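Local atomic coordinates of meso-diaminopimelate dehydrogenase (Clostridium tetani, PDB entry 3WGY), a protein that catalyses the NADP-dependent oxidative deamination of meso-2,6-diaminopimelate and, in this engineered form, carries 4-methyl-2-oxovalerate in a ligand pocket. Residues B[130-135]-B[146-151]; B[182-187]-B[268-273]; B[199-204]-B[216-221]. The protein carries 6 engineered substitutions. All coordinates share one frame; numbering follows the deposited sequence.

From the N terminus, contact 1 closes first: a short loop from helix 123-138 to the end of strand 142-147. The chain then passes through helix 177-184 and much later returns as strand 264-273, so contact 2 closes a loop of 80 residues. Contact 3 is nested inside that loop and joins strand 197-205 to helix 211-219. Contacts 1 and 2 have centres 9 Å apart and serve the same antiparallel sheet; they touch where Asn-131 packs on Phe-269, and both meet the second subunit. Contact 3 belongs to a separate mixed sheet, its centre about 26 Å from that of contact 1 and 27 Å from that of contact 2.

Contact 1. Residues B[130-135]-B[146-151]; sequences LNRLLG and TFWGKG
Arg-132 lies across Thr-146 at about a right angle, its extended CG-to-NE chain running beside the threonine hydroxyl. The link is a single hydrogen bond: Arg-132 NE gives its N-H to Thr-146 OG1 at 3.3 Å, with an angle of 155° at the hydrogen, and the oxygen sits at the guanidinium edge, 9° out of its plane. Thr-146 holds OG1 anti to its carbonyl carbon (chi1 -56°), which turns the hydroxyl to Arg-132 NE; its methyl CG2 rests on one face of the Trp-148 indole, displaced toward the rim. Trp-148 in turn meets the arginine more loosely, CZ2 lying 4.3 Å from Arg-132 NH2 at an oblique approach. The contact links helix 123-138 to the end of strand 142-147, an outermost strand within this chain of the antiparallel sheet in the C-terminal domain of the dehydrogenase; Asn-131 and Leu-134 of the helix also touch strand 264-273 of that sheet. Val-253 on the adjoining strand packs against both Arg-132 and Thr-146. Asp-124, from the start of the same helix, is the main polar partner of both larger side chains: its OD2 forms a salt bridge with Arg-132 NH2 and accepts a hydrogen bond from Trp-148 NE1.

Contact 2. Residues B[182-187]-B[268-273]; sequences KARSGE and EFNLNL
The last turn of helix 177-184 faces strand 264-273, an outermost strand of the antiparallel sheet within this chain, and a side-on, bidentate salt bridge from Arg-184 to Glu-268 joins them. Two arginine nitrogens hold the two carboxylate oxygens one to one: Arg-184 NH2 meets Glu-268 OE1 at 2.8 Å on its syn lone pair, while Arg-184 NE reaches Glu-268 OE2 at 2.9 Å, on the syn side but 22° out of the carboxylate plane. The two flat groups are nearly coplanar, 17° apart. Both side chains are extended, and Glu-268 leaves the strand with CG anti to the backbone N (chi1 173°), which carries its carboxylate out to the guanidinium edge. A third N-H fixes the carboxylate further: Asn-270 ND2, two residues along the strand, bonds Glu-268 OE1 at 3.0 Å from above the carboxylate plane, so that this oxygen accepts twice. Phe-252 of the neighbouring strand packs against Arg-184, Glu-268 and Asn-270 alike. Residues 268-273, Glu-268 and Asn-270 among them, pair in an antiparallel ladder with a strand of the second subunit. The salt bridge thus fastens a helix to a beta sheet continuous across the dimer interface.

Contact 3. Residues B[199-204]-B[216-221]; sequences MVCYVV and QDIKTM. Engineered in segment 199-204: Met-199 (natural residue Arg).
Ile-218 presents two methyl groups to the face of strand 197-205, one for each of two residues. Its CG2 branch comes to 3.9 Å from Cys-201 SG, and its CD1 end to 3.8 Å from Val-203 CG2. The longer branch is extended (chi2 176°), which carries CD1 along the strand to the valine while CG2 stays by the cysteine; the valine and isoleucine side chains lie alongside one another, running opposite ways. All three residues are buried and the contact is purely apolar. In the next shell, Ile-160 of helix 154-162 packs on both Cys-201 and Val-203, and Val-232 of strand 230-234 packs on Ile-218. Further out the helix is closing: Gln-216 O accepts from both Thr-220 N, at 3.1 Å, and Thr-220 OG1, at 2.8 Å, just past the last helical residue. Met-199, an engineered residue, lies earlier on the same strand and packs on His-156, which lines the pocket of the bound 2-oxo-4-methylpentanoic acid; Cys-201 itself is about 11 Å from that ligand. Strand 197-205, helix 211-219 and the parallel strand 230-234 follow one another here, and Ile-218 seats the helix on the sheet as in a classic beta-alpha-beta crossover.

Contact 1. Residues B[130-135]-B[146-151]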
loop_
_atom_site.group_PDB
_atom_site.type_symbol
_atom_site.label_atom_id
_atom_site.label_comp_id
_atom_site.label_asym_id
_atom_site.label_seq_id
_atom_site.Cartn_x
_atom_site.Cartn_y
_atom_site.Cartn_z
ATOM N N LEU B 130 -5.364 -4.800 2.915
ATOM C CA LEU B 130 -4.822 -3.542 3.417
ATOM C C LEU B 130 -5.107 -2.407 2.449
ATOM O O LEU B 130 -5.447 -1.298 2.865
ATOM C CB LEU B 130 -3.308 -3.647 3.619
ATOM C CG LEU B 130 -2.807 -4.439 4.827
ATOM C CD1 LEU B 130 -1.351 -4.847 4.616
ATOM C CD2 LEU B 130 -2.981 -3.576 6.100
ATOM N N ASN B 131 -4.959 -2.682 1.156
ATOM C CA ASN B 131 -5.185 -1.650 0.169
ATOM C C ASN B 131 -6.641 -1.300 -0.056
ATOM O O ASN B 131 -6.940 -0.165 -0.425
ATOM C CB ASN B 131 -4.478 -1.992 -1.146
ATOM C CG ASN B 131 -2.986 -1.699 -1.072
ATOM O OD1 ASN B 131 -2.189 -2.540 -0.659
ATOM N ND2 ASN B 131 -2.615 -0.489 -1.432
ATOM N N ARG B 132 -7.550 -2.249 0.158
ATOM C CA ARG B 132 -8.974 -1.920 0.021
ATOM C C ARG B 132 -9.258 -0.962 1.183
ATOM O O ARG B 132 -9.894 0.075 1.017
ATOM C CB ARG B 132 -9.863 -3.162 0.176
ATOM C CG ARG B 132 -9.710 -4.222 -0.901
ATOM C CD ARG B 132 -10.634 -5.415 -0.617
ATOM N NE ARG B 132 -10.223 -6.593 -1.370
ATOM C CZ ARG B 132 -9.644 -7.665 -0.840
ATOM N NH1 ARG B 132 -9.401 -7.743 0.460
ATOM N NH2 ARG B 132 -9.288 -8.658 -1.625
ATOM N N LEU B 133 -8.757 -1.319 2.361
ATOM C CA LEU B 133 -8.941 -0.513 3.560
ATOM C C LEU B 133 -8.391 0.895 3.380
ATOM O O LEU B 133 -9.086 1.887 3.619
ATOM C CB LEU B 133 -8.257 -1.182 4.757
ATOM C CG LEU B 133 -8.324 -0.390 6.066
ATOM C CD1 LEU B 133 -9.773 0.015 6.363
ATOM C CD2 LEU B 133 -7.738 -1.234 7.202
ATOM N N LEU B 134 -7.134 0.974 2.958
ATOM C CA LEU B 134 -6.489 2.258 2.729
ATOM C C LEU B 134 -7.325 3.095 1.767
ATOM O O LEU B 134 -7.587 4.271 2.008
ATOM C CB LEU B 134 -5.094 2.045 2.122
ATOM C CG LEU B 134 -4.252 3.304 1.952
ATOM C CD1 LEU B 134 -4.014 3.906 3.335
ATOM C CD2 LEU B 134 -2.919 2.951 1.241
ATOM N N GLY B 135 -7.749 2.472 0.672
ATOM C CA GLY B 135 -8.525 3.180 -0.324
ATOM C C GLY B 135 -9.810 3.801 0.195
ATOM O O GLY B 135 -10.075 4.984 -0.041
ATOM N N THR B 146 -11.644 -4.688 -7.000
ATOM C CA THR B 146 -10.580 -5.672 -6.902
ATOM C C THR B 146 -10.710 -6.641 -8.076
ATOM O O THR B 146 -11.800 -7.142 -8.365
ATOM C CB THR B 146 -10.631 -6.490 -5.592
ATOM O OG1 THR B 146 -10.601 -5.608 -4.464
ATOM C CG2 THR B 146 -9.428 -7.411 -5.505
ATOM N N PHE B 147 -9.600 -6.879 -8.759
ATOM C CA PHE B 147 -9.565 -7.805 -9.893
ATOM C C PHE B 147 -8.506 -8.852 -9.571
ATOM O O PHE B 147 -7.479 -8.533 -8.972
ATOM C CB PHE B 147 -9.166 -7.085 -11.184
ATOM C CG PHE B 147 -10.160 -6.060 -11.660
ATOM C CD1 PHE B 147 -10.349 -4.877 -10.969
ATOM C CD2 PHE B 147 -10.872 -6.263 -12.840
ATOM C CE1 PHE B 147 -11.227 -3.900 -11.444
ATOM C CE2 PHE B 147 -11.752 -5.292 -13.325
ATOM C CZ PHE B 147 -11.927 -4.108 -12.624
ATOM N N TRP B 148 -8.682 -10.051 -9.916
ATOM C CA TRP B 148 -7.683 -11.069 -9.653
ATOM C C TRP B 148 -7.025 -11.440 -10.984
ATOM O O TRP B 148 -7.620 -12.114 -11.824
ATOM C CB TRP B 148 -8.339 -12.256 -8.944
ATOM C CG TRP B 148 -8.803 -11.861 -7.553
ATOM C CD1 TRP B 148 -8.047 -11.837 -6.408
ATOM C CD2 TRP B 148 -10.088 -11.327 -7.191
ATOM N NE1 TRP B 148 -8.780 -11.319 -5.359
ATOM C CE2 TRP B 148 -10.035 -11.001 -5.812
ATOM C CE3 TRP B 148 -11.276 -11.090 -7.897
ATOM C CZ2 TRP B 148 -11.128 -10.451 -5.126
ATOM C CZ3 TRP B 148 -12.366 -10.539 -7.213
ATOM C CH2 TRP B 148 -12.280 -10.227 -5.839
ATOM N N GLY B 149 -5.805 -10.918 -11.159
ATOM C CA GLY B 149 -4.994 -11.099 -12.358
ATOM C C GLY B 149 -4.991 -12.498 -12.896
ATOM O O GLY B 149 -5.548 -13.395 -12.261
ATOM N N LYS B 150 -4.363 -12.706 -14.053
ATOM C CA LYS B 150 -4.344 -14.045 -14.638
ATOM C C LYS B 150 -3.841 -15.098 -13.649
ATOM O O LYS B 150 -2.708 -15.043 -13.176
ATOM C CB LYS B 150 -3.493 -14.079 -15.911
ATOM C CG LYS B 150 -3.460 -15.451 -16.566
ATOM C CD LYS B 150 -2.768 -15.402 -17.921
ATOM C CE LYS B 150 -2.690 -16.786 -18.548
ATOM N NZ LYS B 150 -2.167 -16.734 -19.945
ATOM N N GLY B 151 -4.752 -16.037 -13.228
ATOM C CA GLY B 151 -4.320 -17.176 -12.456
ATOM C C GLY B 151 -5.321 -18.295 -12.609
ATOM O O GLY B 151 -6.421 -18.090 -13.129
#

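Contact 2. Residues B[182-187]-B[268-273]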
loop_
_atom_site.group_PDB
_atom_site.type_symbol
_atom_site.label_atom_id
_atom_site.label_comp_id
_atom_site.label_asym_id
_atom_site.label_seq_id
_atom_site.Cartn_x
_atom_site.Cartn_y
_atom_site.Cartn_z
ATOM N N LYS B 182 -11.509 1.518 -17.402
ATOM C CA LYS B 182 -12.612 2.321 -16.893
ATOM C C LYS B 182 -12.456 2.570 -15.403
ATOM O O LYS B 182 -12.719 3.669 -14.926
ATOM C CB LYS B 182 -13.953 1.646 -17.189
ATOM C CG LYS B 182 -14.274 1.529 -18.684
ATOM C CD LYS B 182 -14.049 2.852 -19.435
ATOM C CE LYS B 182 -12.571 3.056 -19.788
ATOM N NZ LYS B 182 -12.260 4.414 -20.309
ATOM N N ALA B 183 -12.021 1.558 -14.665
ATOM C CA ALA B 183 -11.818 1.729 -13.234
ATOM C C ALA B 183 -10.739 2.789 -13.043
ATOM O O ALA B 183 -10.924 3.754 -12.305
ATOM C CB ALA B 183 -11.381 0.414 -12.598
ATOM N N ARG B 184 -9.613 2.607 -13.732
ATOM C CA ARG B 184 -8.489 3.534 -13.642
ATOM C C ARG B 184 -8.836 4.934 -14.107
ATOM O O ARG B 184 -8.186 5.903 -13.709
ATOM C CB ARG B 184 -7.309 3.012 -14.453
ATOM C CG ARG B 184 -6.592 1.864 -13.810
ATOM C CD ARG B 184 -5.758 1.140 -14.836
ATOM N NE ARG B 184 -4.913 0.130 -14.221
ATOM C CZ ARG B 184 -4.346 -0.863 -14.887
ATOM N NH1 ARG B 184 -4.545 -0.980 -16.193
ATOM N NH2 ARG B 184 -3.567 -1.726 -14.248
ATOM N N SER B 185 -9.834 5.053 -14.976
ATOM C CA SER B 185 -10.233 6.373 -15.426
ATOM C C SER B 185 -10.959 6.936 -14.211
ATOM O O SER B 185 -11.220 6.208 -13.259
ATOM C CB SER B 185 -11.184 6.283 -16.626
ATOM O OG SER B 185 -12.443 5.768 -16.240
ATOM N N GLY B 186 -11.288 8.215 -14.217
ATOM C CA GLY B 186 -11.972 8.753 -13.052
ATOM C C GLY B 186 -13.469 8.485 -12.986
ATOM O O GLY B 186 -14.093 8.687 -11.937
ATOM N N GLU B 187 -14.052 8.019 -14.088
ATOM C CA GLU B 187 -15.490 7.772 -14.134
ATOM C C GLU B 187 -15.957 6.652 -13.207
ATOM O O GLU B 187 -15.515 5.507 -13.311
ATOM C CB GLU B 187 -15.934 7.482 -15.570
ATOM C CG GLU B 187 -15.618 6.087 -16.058
ATOM C CD GLU B 187 -16.100 5.846 -17.474
ATOM O OE1 GLU B 187 -15.486 6.403 -18.411
ATOM O OE2 GLU B 187 -17.096 5.105 -17.648
ATOM N N GLU B 268 -4.214 2.885 -6.834
ATOM C CA GLU B 268 -4.141 1.529 -7.340
ATOM C C GLU B 268 -2.986 0.754 -6.732
ATOM O O GLU B 268 -1.910 1.300 -6.510
ATOM C CB GLU B 268 -4.001 1.543 -8.880
ATOM C CG GLU B 268 -3.753 0.169 -9.487
ATOM C CD GLU B 268 -3.746 0.144 -11.018
ATOM O OE1 GLU B 268 -3.339 -0.895 -11.578
ATOM O OE2 GLU B 268 -4.146 1.134 -11.662
ATOM N N PHE B 269 -3.235 -0.513 -6.430
ATOM C CA PHE B 269 -2.206 -1.404 -5.917
ATOM C C PHE B 269 -2.375 -2.650 -6.773
ATOM O O PHE B 269 -3.502 -3.094 -7.000
ATOM C CB PHE B 269 -2.443 -1.771 -4.450
ATOM C CG PHE B 269 -1.424 -2.736 -3.894
ATOM C CD1 PHE B 269 -0.172 -2.288 -3.477
ATOM C CD2 PHE B 269 -1.708 -4.092 -3.813
ATOM C CE1 PHE B 269 0.785 -3.190 -2.982
ATOM C CE2 PHE B 269 -0.766 -4.997 -3.325
ATOM C CZ PHE B 269 0.485 -4.543 -2.907
ATOM N N ASN B 270 -1.282 -3.203 -7.273
ATOM C CA ASN B 270 -1.401 -4.410 -8.074
ATOM C C ASN B 270 -0.165 -5.271 -7.927
ATOM O O ASN B 270 0.896 -4.788 -7.529
ATOM C CB ASN B 270 -1.681 -4.074 -9.553
ATOM C CG ASN B 270 -0.510 -3.414 -10.239
ATOM O OD1 ASN B 270 0.595 -3.944 -10.242
ATOM N ND2 ASN B 270 -0.752 -2.259 -10.841
ATOM N N LEU B 271 -0.323 -6.552 -8.223
ATOM C CA LEU B 271 0.757 -7.514 -8.118
ATOM C C LEU B 271 0.885 -8.321 -9.409
ATOM O O LEU B 271 -0.114 -8.678 -10.033
ATOM C CB LEU B 271 0.484 -8.483 -6.952
ATOM C CG LEU B 271 0.364 -7.917 -5.532
ATOM C CD1 LEU B 271 -0.267 -8.965 -4.624
ATOM C CD2 LEU B 271 1.737 -7.502 -5.003
ATOM N N ASN B 272 2.122 -8.616 -9.793
ATOM C CA ASN B 272 2.401 -9.422 -10.976
ATOM C C ASN B 272 3.360 -10.491 -10.465
ATOM O O ASN B 272 4.562 -10.249 -10.337
ATOM C CB ASN B 272 3.064 -8.571 -12.056
ATOM C CG ASN B 272 3.272 -9.335 -13.357
ATOM O OD1 ASN B 272 3.127 -10.560 -13.410
ATOM N ND2 ASN B 272 3.623 -8.611 -14.409
ATOM N N LEU B 273 2.831 -11.676 -10.179
ATOM C CA LEU B 273 3.640 -12.745 -9.599
ATOM C C LEU B 273 3.922 -13.945 -10.491
ATOM O O LEU B 273 3.017 -14.705 -10.825
ATOM C CB LEU B 273 2.963 -13.237 -8.313
ATOM C CG LEU B 273 2.322 -12.148 -7.436
ATOM C CD1 LEU B 273 1.432 -12.792 -6.372
ATOM C CD2 LEU B 273 3.402 -11.289 -6.806
#

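Contact 3. Residues B[199-204]-B[216-221]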
loop_
_atom_site.group_PDB
_atom_site.type_symbol
_atom_site.label_atom_id
_atom_site.label_comp_id
_atom_site.label_asym_id
_atom_site.label_seq_id
_atom_site.Cartn_x
_atom_site.Cartn_y
_atom_site.Cartn_z
ATOM N N MET B 199 -12.805 -15.699 -18.855
ATOM C CA MET B 199 -12.166 -16.967 -18.554
ATOM C C MET B 199 -11.642 -17.625 -19.818
ATOM O O MET B 199 -12.331 -17.679 -20.836
ATOM C CB MET B 199 -13.144 -17.888 -17.825
ATOM C CG MET B 199 -13.145 -17.667 -16.314
ATOM S SD MET B 199 -14.483 -18.534 -15.492
ATOM C CE MET B 199 -14.824 -17.422 -14.121
ATOM N N VAL B 200 -10.406 -18.104 -19.743
ATOM C CA VAL B 200 -9.759 -18.748 -20.874
ATOM C C VAL B 200 -9.361 -20.163 -20.492
ATOM O O VAL B 200 -8.754 -20.401 -19.439
ATOM C CB VAL B 200 -8.500 -17.964 -21.316
ATOM C CG1 VAL B 200 -7.911 -18.576 -22.598
ATOM C CG2 VAL B 200 -8.858 -16.503 -21.546
ATOM N N CYS B 201 -9.719 -21.109 -21.348
ATOM C CA CYS B 201 -9.393 -22.500 -21.096
ATOM C C CYS B 201 -8.497 -23.033 -22.196
ATOM O O CYS B 201 -8.581 -22.614 -23.350
ATOM C CB CYS B 201 -10.664 -23.350 -21.036
ATOM S SG CYS B 201 -11.833 -22.913 -19.731
ATOM N N TYR B 202 -7.614 -23.947 -21.819
ATOM C CA TYR B 202 -6.724 -24.589 -22.768
ATOM C C TYR B 202 -7.008 -26.061 -22.541
ATOM O O TYR B 202 -6.705 -26.609 -21.480
ATOM C CB TYR B 202 -5.267 -24.243 -22.470
ATOM C CG TYR B 202 -4.954 -22.782 -22.710
ATOM C CD1 TYR B 202 -5.277 -21.810 -21.760
ATOM C CD2 TYR B 202 -4.367 -22.368 -23.911
ATOM C CE1 TYR B 202 -5.021 -20.460 -21.998
ATOM C CE2 TYR B 202 -4.113 -21.030 -24.163
ATOM C CZ TYR B 202 -4.440 -20.079 -23.206
ATOM O OH TYR B 202 -4.189 -18.754 -23.468
ATOM N N VAL B 203 -7.602 -26.692 -23.545
ATOM C CA VAL B 203 -7.998 -28.082 -23.432
ATOM C C VAL B 203 -7.294 -29.091 -24.323
ATOM O O VAL B 203 -6.992 -28.822 -25.478
ATOM C CB VAL B 203 -9.526 -28.207 -23.684
ATOM C CG1 VAL B 203 -9.947 -29.671 -23.731
ATOM C CG2 VAL B 203 -10.288 -27.446 -22.608
ATOM N N VAL B 204 -7.034 -30.259 -23.750
ATOM C CA VAL B 204 -6.432 -31.367 -24.471
ATOM C C VAL B 204 -7.632 -32.287 -24.690
ATOM O O VAL B 204 -8.140 -32.894 -23.746
ATOM C CB VAL B 204 -5.379 -32.099 -23.624
ATOM C CG1 VAL B 204 -4.751 -33.222 -24.439
ATOM C CG2 VAL B 204 -4.314 -31.109 -23.155
ATOM N N GLN B 216 -18.821 -25.582 -26.189
ATOM C CA GLN B 216 -20.113 -25.118 -25.716
ATOM C C GLN B 216 -20.505 -25.732 -24.375
ATOM O O GLN B 216 -21.261 -25.130 -23.612
ATOM C CB GLN B 216 -21.177 -25.377 -26.788
ATOM C CG GLN B 216 -20.856 -24.678 -28.112
ATOM C CD GLN B 216 -20.681 -23.171 -27.956
ATOM O OE1 GLN B 216 -21.608 -22.463 -27.567
ATOM N NE2 GLN B 216 -19.487 -22.679 -28.259
ATOM N N ASP B 217 -19.990 -26.920 -24.076
ATOM C CA ASP B 217 -20.285 -27.545 -22.794
ATOM C C ASP B 217 -19.560 -26.772 -21.692
ATOM O O ASP B 217 -20.056 -26.644 -20.571
ATOM C CB ASP B 217 -19.827 -28.998 -22.792
ATOM C CG ASP B 217 -20.703 -29.874 -23.655
ATOM O OD1 ASP B 217 -21.610 -29.323 -24.318
ATOM O OD2 ASP B 217 -20.487 -31.099 -23.676
ATOM N N ILE B 218 -18.381 -26.258 -22.025
ATOM C CA ILE B 218 -17.590 -25.492 -21.075
ATOM C C ILE B 218 -18.209 -24.114 -20.877
ATOM O O ILE B 218 -18.456 -23.690 -19.747
ATOM C CB ILE B 218 -16.123 -25.341 -21.564
ATOM C CG1 ILE B 218 -15.405 -26.689 -21.469
ATOM C CG2 ILE B 218 -15.385 -24.312 -20.716
ATOM C CD1 ILE B 218 -13.989 -26.685 -22.010
ATOM N N LYS B 219 -18.474 -23.427 -21.983
ATOM C CA LYS B 219 -19.055 -22.092 -21.938
ATOM C C LYS B 219 -20.401 -21.999 -21.209
ATOM O O LYS B 219 -20.627 -21.072 -20.426
ATOM C CB LYS B 219 -19.217 -21.542 -23.355
ATOM C CG LYS B 219 -17.915 -21.282 -24.086
ATOM C CD LYS B 219 -18.169 -20.390 -25.287
ATOM C CE LYS B 219 -16.893 -20.080 -26.044
ATOM N NZ LYS B 219 -17.034 -18.864 -26.893
ATOM N N THR B 220 -21.293 -22.950 -21.461
ATOM C CA THR B 220 -22.609 -22.925 -20.827
ATOM C C THR B 220 -22.650 -23.589 -19.455
ATOM O O THR B 220 -23.717 -23.700 -18.856
ATOM C CB THR B 220 -23.674 -23.609 -21.715
ATOM O OG1 THR B 220 -23.363 -25.003 -21.840
ATOM C CG2 THR B 220 -23.706 -22.977 -23.095
ATOM N N MET B 221 -21.499 -24.031 -18.956
ATOM C CA MET B 221 -21.451 -24.690 -17.654
ATOM C C MET B 221 -21.855 -23.758 -16.520
ATOM O O MET B 221 -21.218 -22.730 -16.289
ATOM C CB MET B 221 -20.055 -25.234 -17.374
ATOM C CG MET B 221 -19.992 -26.070 -16.110
ATOM S SD MET B 221 -18.336 -26.635 -15.761
ATOM C CE MET B 221 -18.203 -28.004 -16.909
#